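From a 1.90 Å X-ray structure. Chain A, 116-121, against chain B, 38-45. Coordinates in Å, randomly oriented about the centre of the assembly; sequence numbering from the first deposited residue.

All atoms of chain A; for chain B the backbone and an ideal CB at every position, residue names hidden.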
# COMPACT_ATOMS: atom_id res chain seq x y z
N THR A 116 4.75 7.69 4.56
CA THR A 116 6.20 7.85 4.53
C THR A 116 6.88 7.40 5.81
O THR A 116 6.28 7.47 6.89
CB THR A 116 6.61 9.33 4.21
OG1 THR A 116 8.01 9.38 3.96
CG2 THR A 116 6.28 10.28 5.36
N MSE A 117 8.12 6.95 5.69
CA MSE A 117 8.99 6.74 6.86
C MSE A 117 10.14 7.75 6.92
O MSE A 117 11.00 7.67 7.79
CB MSE A 117 9.56 5.33 6.83
CG MSE A 117 10.68 5.18 5.80
SE MSE A 117 11.35 3.34 5.73
CE MSE A 117 12.70 3.44 7.15
N ASN A 118 10.15 8.70 5.98
CA ASN A 118 11.26 9.66 5.83
C ASN A 118 10.85 11.01 6.43
O ASN A 118 9.92 11.64 5.93
CB ASN A 118 11.56 9.78 4.33
CG ASN A 118 12.72 10.69 4.04
OD1 ASN A 118 13.00 11.63 4.77
ND2 ASN A 118 13.41 10.42 2.94
N PRO A 119 11.55 11.46 7.50
CA PRO A 119 11.20 12.70 8.18
C PRO A 119 11.26 13.93 7.25
O PRO A 119 10.50 14.88 7.45
CB PRO A 119 12.25 12.81 9.29
CG PRO A 119 12.75 11.44 9.46
CD PRO A 119 12.72 10.82 8.13
N ASP A 120 12.14 13.89 6.24
CA ASP A 120 12.23 15.01 5.30
C ASP A 120 11.06 15.03 4.31
O ASP A 120 10.56 16.10 3.95
CB ASP A 120 13.57 15.03 4.58
CG ASP A 120 14.73 15.26 5.53
OD1 ASP A 120 14.77 16.31 6.21
OD2 ASP A 120 15.59 14.38 5.62
N ALA A 121 10.63 13.84 3.88
CA ALA A 121 9.43 13.71 3.05
C ALA A 121 8.20 14.13 3.84
O ALA A 121 7.34 14.81 3.30
CB ALA A 121 9.27 12.30 2.53
N UNK B 38 17.05 2.37 -3.63
CA UNK B 38 18.50 2.53 -3.39
C UNK B 38 18.78 3.66 -2.40
O UNK B 38 19.63 3.52 -1.52
CB UNK B 38 19.23 2.80 -4.71
N UNK B 39 18.04 4.76 -2.55
CA UNK B 39 18.10 5.89 -1.62
C UNK B 39 17.72 5.48 -0.19
O UNK B 39 18.38 5.90 0.77
CB UNK B 39 17.18 7.01 -2.10
N UNK B 40 16.64 4.71 -0.06
CA UNK B 40 16.17 4.26 1.24
C UNK B 40 17.14 3.29 1.91
O UNK B 40 17.35 3.36 3.12
CB UNK B 40 14.80 3.60 1.09
N UNK B 41 17.74 2.41 1.12
CA UNK B 41 18.79 1.52 1.62
C UNK B 41 19.97 2.31 2.18
O UNK B 41 20.46 2.02 3.28
CB UNK B 41 19.27 0.59 0.51
N UNK B 42 20.43 3.31 1.42
CA UNK B 42 21.61 4.09 1.79
C UNK B 42 21.33 4.90 3.06
O UNK B 42 22.21 5.04 3.91
CB UNK B 42 22.02 5.02 0.64
N UNK B 43 20.11 5.39 3.20
CA UNK B 43 19.77 6.26 4.32
C UNK B 43 19.25 5.52 5.57
O UNK B 43 19.57 5.89 6.70
CB UNK B 43 18.72 7.27 3.86
N UNK B 44 18.45 4.48 5.36
CA UNK B 44 17.74 3.84 6.46
C UNK B 44 18.20 2.39 6.70
O UNK B 44 17.67 1.70 7.57
CB UNK B 44 16.24 3.87 6.18
N UNK B 45 19.17 1.93 5.91
CA UNK B 45 19.72 0.57 6.05
C UNK B 45 18.84 -0.50 5.40
O UNK B 45 17.82 -0.18 4.79
CB UNK B 45 19.91 0.24 7.53

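Chain B runs through this contact as a helix up to position 44, and chain A meets it with a loop that turns into a new helix at Pro A119. Position 38 has its CB far from chain A, so this contact asks nothing of it beyond tolerance of a helix; the deposited residue is Ala B38.

Position 39 sends CA-to-CB sideways, with nothing of chain A within 5.5 Å of the ideal CB. A short side chain would leave the gap open, whereas a long or aromatic one could reach Asn A118. The residue is Tyr B39, chi1 t, and CE2 comes within 3.6 Å of Asn A118 ND2, which lies at the ring edge.

Position 40 is also sideways and too distant for a short group to touch chain A. Across the gap lies the amide ND2 of Asn A118, a donor, so a polar side chain working through water suits. Asn B40 does this: its OD1 accepts from a water at 2.5 Å, and that water accepts from Asn A118 ND2 at 3.0 Å.

Positions 41 and 42 point out of reach, leaving the contact indifferent to their side chains; they are Leu B41 and Ala B42.

Position 43 points toward chain A but begins far away, and the carboxylate of Asp A120 waits beyond. A long cation, lysine or arginine, is the natural answer. Arg B43 extends with chi1 to chi3 all t, and its NH1 and NH2 both donate to Asp A120 OD2, at 2.8 and 2.7 Å, in a salt bridge near the guanidinium plane. NH1 also donates to Tyr B39 OH at 2.9 Å, which ties the arginine to the preceding turn of its own helix. Asn A118 OD1 sits over one guanidinium face without bonding to it; that oxygen instead caps its own helix, accepting from Asp A120 N at 2.8 Å.

Position 44 points toward chain A, and its ideal CB is already 3.7 Å from Met A117 CE. Selenomethionine and the proline ring offer apolar surface, so a leucine, methionine or aromatic would suit. Phe B44 turns its ring, chi1 m, so that Met A117 CG lies over one face, while Pro A119 CD and Asn A118 CG approach the edge, the latter 3.7 Å from Phe B44 CZ. It is the residue of this stretch most covered by chain A.

Position 45 leaves the helix with phi of 79°, which by itself favours glycine, and chain A is out of reach. Gly B45 fits that backbone demand.

Chain B, residues 38-45: AYNLARFG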
# COMPACT_ATOMS: atom_id res chain seq x y z
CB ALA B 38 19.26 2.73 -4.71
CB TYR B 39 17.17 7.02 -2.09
CG TYR B 39 17.08 8.17 -1.11
CD1 TYR B 39 17.97 9.25 -1.19
CD2 TYR B 39 16.13 8.19 -0.09
CE1 TYR B 39 17.90 10.31 -0.30
CE2 TYR B 39 16.05 9.25 0.81
CZ TYR B 39 16.94 10.30 0.70
OH TYR B 39 16.89 11.35 1.60
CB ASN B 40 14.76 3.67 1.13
CG ASN B 40 13.70 4.72 0.93
OD1 ASN B 40 13.92 5.92 1.20
ND2 ASN B 40 12.53 4.30 0.45
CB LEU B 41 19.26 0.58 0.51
CG LEU B 41 20.46 -0.31 0.85
CD1 LEU B 41 20.09 -1.35 1.89
CD2 LEU B 41 21.01 -0.98 -0.41
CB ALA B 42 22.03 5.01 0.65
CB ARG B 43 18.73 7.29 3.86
CG ARG B 43 18.27 8.20 4.97
CD ARG B 43 17.52 9.40 4.46
NE ARG B 43 17.12 10.21 5.62
CZ ARG B 43 16.53 11.39 5.56
NH1 ARG B 43 16.27 11.97 4.38
NH2 ARG B 43 16.23 12.02 6.68
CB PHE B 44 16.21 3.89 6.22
CG PHE B 44 15.66 5.28 5.99
CD1 PHE B 44 15.60 6.21 7.03
CD2 PHE B 44 15.15 5.65 4.75
CE1 PHE B 44 15.08 7.49 6.82
CE2 PHE B 44 14.62 6.92 4.53
CZ PHE B 44 14.59 7.85 5.57
O HOH W 1 12.45 7.94 1.47
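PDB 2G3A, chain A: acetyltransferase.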